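Local coordinates for ESX-1 secretion system protein EccA1 (PDB 4F3V), which probably supplies energy, through ATP hydrolysis, for export of virulence factors by the mycobacterial ESX-1 type VII secretion system, this chain being the ATPase's N-terminal TPR domain, at residues 209-214 against 231-236; 214-219 against 250-255. All coordinates share one frame; numbering follows the deposited sequence.

Contact 1. Residues 209-214 against 231-236; sequences AIAWYL and LEWLQT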
# COMPACT_ATOMS: atom_id res chain seq x y z
N ALA A 209 -0.24 10.10 -8.58
CA ALA A 209 -1.70 10.05 -8.57
C ALA A 209 -2.29 11.45 -8.49
O ALA A 209 -3.29 11.75 -9.13
CB ALA A 209 -2.23 9.19 -7.40
N ILE A 210 -1.68 12.33 -7.70
CA ILE A 210 -2.17 13.69 -7.56
C ILE A 210 -2.19 14.37 -8.96
O ILE A 210 -3.23 14.89 -9.39
CB ILE A 210 -1.33 14.52 -6.57
CG1 ILE A 210 -1.58 14.05 -5.13
CG2 ILE A 210 -1.68 16.00 -6.70
CD1 ILE A 210 -0.63 14.66 -4.10
N ALA A 211 -1.06 14.35 -9.66
CA ALA A 211 -0.97 15.04 -10.97
C ALA A 211 -1.85 14.36 -12.03
O ALA A 211 -2.54 15.03 -12.78
CB ALA A 211 0.48 15.12 -11.44
N TRP A 212 -1.83 13.03 -12.06
CA TRP A 212 -2.64 12.28 -13.01
C TRP A 212 -4.10 12.56 -12.90
O TRP A 212 -4.77 12.85 -13.88
CB TRP A 212 -2.41 10.78 -12.85
CG TRP A 212 -3.27 9.95 -13.75
CD1 TRP A 212 -4.41 9.20 -13.40
CD2 TRP A 212 -3.08 9.72 -15.18
NE1 TRP A 212 -4.92 8.57 -14.50
CE2 TRP A 212 -4.16 8.83 -15.60
CE3 TRP A 212 -2.14 10.15 -16.12
CZ2 TRP A 212 -4.29 8.41 -16.92
CZ3 TRP A 212 -2.27 9.72 -17.44
CH2 TRP A 212 -3.33 8.88 -17.84
N TYR A 213 -4.62 12.49 -11.68
CA TYR A 213 -6.05 12.70 -11.48
C TYR A 213 -6.45 14.17 -11.61
O TYR A 213 -7.56 14.46 -12.07
CB TYR A 213 -6.52 12.04 -10.17
CG TYR A 213 -6.68 10.54 -10.34
CD1 TYR A 213 -7.77 10.00 -11.03
CD2 TYR A 213 -5.75 9.65 -9.84
CE1 TYR A 213 -7.93 8.63 -11.22
CE2 TYR A 213 -5.89 8.28 -10.01
CZ TYR A 213 -6.98 7.77 -10.69
OH TYR A 213 -7.12 6.41 -10.86
N LEU A 214 -5.57 15.09 -11.23
CA LEU A 214 -5.81 16.51 -11.53
C LEU A 214 -5.91 16.69 -13.04
O LEU A 214 -6.81 17.38 -13.51
CB LEU A 214 -4.72 17.44 -10.98
CG LEU A 214 -4.76 17.82 -9.48
CD1 LEU A 214 -3.44 18.49 -9.04
CD2 LEU A 214 -5.96 18.75 -9.21
N LEU A 231 0.22 16.99 -17.44
CA LEU A 231 0.80 15.81 -18.09
C LEU A 231 2.23 16.06 -18.56
O LEU A 231 3.09 15.17 -18.44
CB LEU A 231 -0.09 15.33 -19.25
CG LEU A 231 -1.48 14.79 -18.82
CD1 LEU A 231 -2.45 14.61 -19.98
CD2 LEU A 231 -1.32 13.47 -18.09
N GLU A 232 2.53 17.27 -19.03
CA GLU A 232 3.93 17.63 -19.34
C GLU A 232 4.80 17.59 -18.09
O GLU A 232 5.95 17.11 -18.13
CB GLU A 232 4.02 19.03 -20.01
CG GLU A 232 3.40 19.07 -21.39
CD GLU A 232 3.37 20.45 -22.06
OE1 GLU A 232 3.53 21.48 -21.39
OE2 GLU A 232 3.16 20.48 -23.30
N TRP A 233 4.27 18.07 -16.98
CA TRP A 233 4.99 17.99 -15.71
C TRP A 233 5.26 16.54 -15.35
O TRP A 233 6.38 16.17 -14.96
CB TRP A 233 4.23 18.70 -14.62
CG TRP A 233 4.90 18.59 -13.31
CD1 TRP A 233 5.90 19.40 -12.81
CD2 TRP A 233 4.70 17.56 -12.29
NE1 TRP A 233 6.30 18.97 -11.58
CE2 TRP A 233 5.62 17.87 -11.22
CE3 TRP A 233 3.84 16.47 -12.15
CZ2 TRP A 233 5.70 17.10 -10.08
CZ3 TRP A 233 3.93 15.70 -10.99
CH2 TRP A 233 4.83 16.01 -9.99
N LEU A 234 4.24 15.69 -15.50
CA LEU A 234 4.38 14.25 -15.20
C LEU A 234 5.39 13.57 -16.10
O LEU A 234 6.21 12.79 -15.61
CB LEU A 234 3.06 13.51 -15.33
CG LEU A 234 2.22 13.29 -14.08
CD1 LEU A 234 0.94 12.55 -14.52
CD2 LEU A 234 2.96 12.50 -12.97
N GLN A 235 5.36 13.85 -17.40
CA GLN A 235 6.29 13.20 -18.32
C GLN A 235 7.72 13.63 -18.01
O GLN A 235 8.66 12.85 -18.20
CB GLN A 235 5.92 13.46 -19.80
CG GLN A 235 6.61 12.56 -20.85
CD GLN A 235 6.50 11.03 -20.62
OE1 GLN A 235 5.66 10.51 -19.86
NE2 GLN A 235 7.39 10.29 -21.31
N THR A 236 7.89 14.85 -17.50
CA THR A 236 9.23 15.31 -17.11
C THR A 236 9.71 14.67 -15.82
O THR A 236 10.85 14.28 -15.74
CB THR A 236 9.29 16.83 -16.94
OG1 THR A 236 8.96 17.44 -18.18
CG2 THR A 236 10.67 17.26 -16.51
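A211 points its methyl group toward helix 224-237, where two side chains receive it. W233 has CG anti to the backbone N (chi1 177°), which brings the benzo part of its indole against this methyl. A211 CB lies 3.5 Å from W233 CZ3. L234 meets the same methyl with its branch point, A211 CB to L234 CG being 3.7 Å. The CD1 branch of L234 passes on to the start of W212, 3.7 Å from W212 N, and sits near the plane of the indole at its edge. The W212 ring is also carried by a CG anti to the backbone N. It crosses L231 obliquely, with L231 CD2 3.9 Å from W212 CZ3. Across the two turns the helices run nearly antiparallel, at 149°, with axes 9.5 Å apart. This is the pairing of consecutive helices in a helical hairpin, as expected in a TPR-type domain. Helix 241-248 adds to the packing: A246 touches W212, V243 touches L234, and K242 makes a cation-pi contact with W212. No hydrogen bond joins the two segments, so their contact rests on apolar packing, mostly buried, with W233 at its exposed margin.

Contact 2. Residues 214-219 against 250-255; sequences LAMARR and PSYRLK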
# COMPACT_ATOMS: atom_id res chain seq x y z
N LEU A 214 -5.57 15.09 -11.23
CA LEU A 214 -5.81 16.51 -11.53
C LEU A 214 -5.91 16.69 -13.04
O LEU A 214 -6.81 17.38 -13.51
CB LEU A 214 -4.72 17.44 -10.98
CG LEU A 214 -4.76 17.82 -9.48
CD1 LEU A 214 -3.44 18.49 -9.04
CD2 LEU A 214 -5.96 18.75 -9.21
N ALA A 215 -4.98 16.09 -13.80
CA ALA A 215 -4.98 16.24 -15.27
C ALA A 215 -6.25 15.68 -15.85
O ALA A 215 -6.89 16.31 -16.71
CB ALA A 215 -3.76 15.57 -15.91
N MET A 216 -6.64 14.50 -15.39
CA MET A 216 -7.87 13.87 -15.87
C MET A 216 -9.11 14.70 -15.52
O MET A 216 -10.00 14.87 -16.35
CB MET A 216 -8.01 12.45 -15.33
CG MET A 216 -7.04 11.44 -15.94
SD MET A 216 -7.15 11.27 -17.74
CE MET A 216 -5.60 11.97 -18.30
N ALA A 217 -9.17 15.24 -14.30
CA ALA A 217 -10.28 16.11 -13.93
C ALA A 217 -10.35 17.35 -14.84
O ALA A 217 -11.44 17.74 -15.28
CB ALA A 217 -10.22 16.54 -12.48
N ARG A 218 -9.20 17.98 -15.07
CA ARG A 218 -9.18 19.17 -15.92
C ARG A 218 -9.62 18.87 -17.33
O ARG A 218 -10.40 19.63 -17.93
CB ARG A 218 -7.79 19.80 -15.96
CG ARG A 218 -7.34 20.35 -14.63
CD ARG A 218 -8.09 21.60 -14.26
NE ARG A 218 -7.68 22.02 -12.94
CZ ARG A 218 -8.29 22.94 -12.20
NH1 ARG A 218 -9.37 23.57 -12.64
NH2 ARG A 218 -7.79 23.24 -11.01
N ARG A 219 -9.12 17.77 -17.88
CA ARG A 219 -9.47 17.40 -19.25
C ARG A 219 -10.99 17.15 -19.37
O ARG A 219 -11.62 17.62 -20.30
CB ARG A 219 -8.71 16.17 -19.69
CG ARG A 219 -9.14 15.66 -21.07
CD ARG A 219 -8.15 14.65 -21.61
NE ARG A 219 -6.98 15.30 -22.18
CZ ARG A 219 -5.88 14.65 -22.54
NH1 ARG A 219 -5.77 13.33 -22.36
NH2 ARG A 219 -4.87 15.31 -23.08
N PRO A 250 -5.93 13.82 -27.02
CA PRO A 250 -6.90 14.56 -26.19
C PRO A 250 -8.19 13.81 -25.91
O PRO A 250 -8.92 14.19 -24.99
CB PRO A 250 -7.19 15.82 -27.02
CG PRO A 250 -6.76 15.50 -28.40
CD PRO A 250 -5.62 14.54 -28.27
N SER A 251 -8.47 12.75 -26.66
CA SER A 251 -9.62 11.91 -26.37
C SER A 251 -9.32 10.88 -25.28
O SER A 251 -10.20 10.15 -24.89
CB SER A 251 -10.13 11.20 -27.63
OG SER A 251 -9.22 10.21 -28.04
N TYR A 252 -8.08 10.81 -24.79
CA TYR A 252 -7.76 9.94 -23.66
C TYR A 252 -8.39 10.50 -22.39
O TYR A 252 -7.90 11.51 -21.84
CB TYR A 252 -6.23 9.81 -23.50
CG TYR A 252 -5.76 8.69 -22.61
CD1 TYR A 252 -6.11 8.66 -21.26
CD2 TYR A 252 -4.94 7.67 -23.10
CE1 TYR A 252 -5.66 7.63 -20.45
CE2 TYR A 252 -4.49 6.65 -22.29
CZ TYR A 252 -4.86 6.64 -20.97
OH TYR A 252 -4.41 5.63 -20.15
N ARG A 253 -9.45 9.86 -21.89
CA ARG A 253 -10.17 10.35 -20.71
C ARG A 253 -10.39 9.28 -19.67
O ARG A 253 -10.43 8.10 -19.98
CB ARG A 253 -11.54 10.89 -21.09
CG ARG A 253 -11.48 11.87 -22.23
CD ARG A 253 -12.70 12.76 -22.31
NE ARG A 253 -12.35 13.96 -23.08
CZ ARG A 253 -12.87 15.16 -22.88
NH1 ARG A 253 -13.78 15.34 -21.92
NH2 ARG A 253 -12.48 16.19 -23.63
N LEU A 254 -10.53 9.74 -18.43
CA LEU A 254 -10.91 8.89 -17.31
C LEU A 254 -12.34 8.37 -17.51
O LEU A 254 -13.26 9.14 -17.79
CB LEU A 254 -10.85 9.72 -16.04
CG LEU A 254 -11.12 9.01 -14.74
CD1 LEU A 254 -10.09 7.90 -14.57
CD2 LEU A 254 -11.16 10.02 -13.58
N LYS A 255 -12.53 7.06 -17.39
CA LYS A 255 -13.89 6.49 -17.44
C LYS A 255 -14.40 6.54 -16.03
O LYS A 255 -13.77 6.01 -15.13
CB LYS A 255 -13.87 5.06 -17.97
CG LYS A 255 -13.25 4.97 -19.35
CD LYS A 255 -13.42 3.59 -20.00
CE LYS A 255 -12.51 3.46 -21.22
NZ LYS A 255 -12.72 2.15 -21.90
O HOH W 1 -10.47 12.72 -18.29
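An irregular strip of backbone, 250-255, runs past one side of helix 207-221, its CA atoms coming nearest at M216 and L254, 6.0 Å apart. This is a loop-on-helix contact in the TPR domain: the chain leaving helix 241-248 folds back onto an earlier helix. R219 carries the polar part. Its CG is anti to the backbone N, and the chain bends at chi3, -80°. The guanidinium thereby presents its edge to the Y252 carbonyl. R219 NH1 donates to Y252 O at 2.8 Å, with an N-H...O angle of 157°. The bond lies close to the guanidinium plane and uses a lone pair in the carbonyl plane. P250 lies over one face of the same group, with its CA above the centre. NH2 of R219 turns to other partners, a salt bridge with E224 and a hydrogen bond to A246 O. Together these bonds fix the rotation of the buried guanidinium, and the carboxylate of E224 would balance its charge. R253 approaches with its own guanidinium face over R219 O, 3.5 Å from R253 NH1, without a hydrogen bond. The two guanidinium planes are 25° apart, and the like charges stay apart, R219 NE to R253 NE 5.6 Å. M216 packs beside R219. Its chain bends at chi2 and chi3, which lays M216 SD against the loop backbone, 3.8 Å from L254 N. L254 crosses M216 obliquely, with its CB 4.0 Å from M216 CB. One water joins the two backbones: it donates to M216 O at 2.9 Å and accepts from L254 N at 3.0 Å.

From the N terminus, helix 207-221 comes first and serves both contacts, its earlier turns in contact 1 and its later turns in contact 2, with L214 shared. The chain then turns into helix 224-237, and contact 1 closes this short helical hairpin. Helix 241-248 follows, and the loop after it returns to helix 207-221, so contact 2 closes a longer excursion. The two closures cross, because 231-236 falls between the segments of contact 2, while 209-214 begins before them. Their centres are 11 Å apart, and they meet directly where W212 packs on Y252, L231 on A215 and Y213 on L254. Together they hold helix 224-237 and the loop after helix 241-248 against helix 207-221.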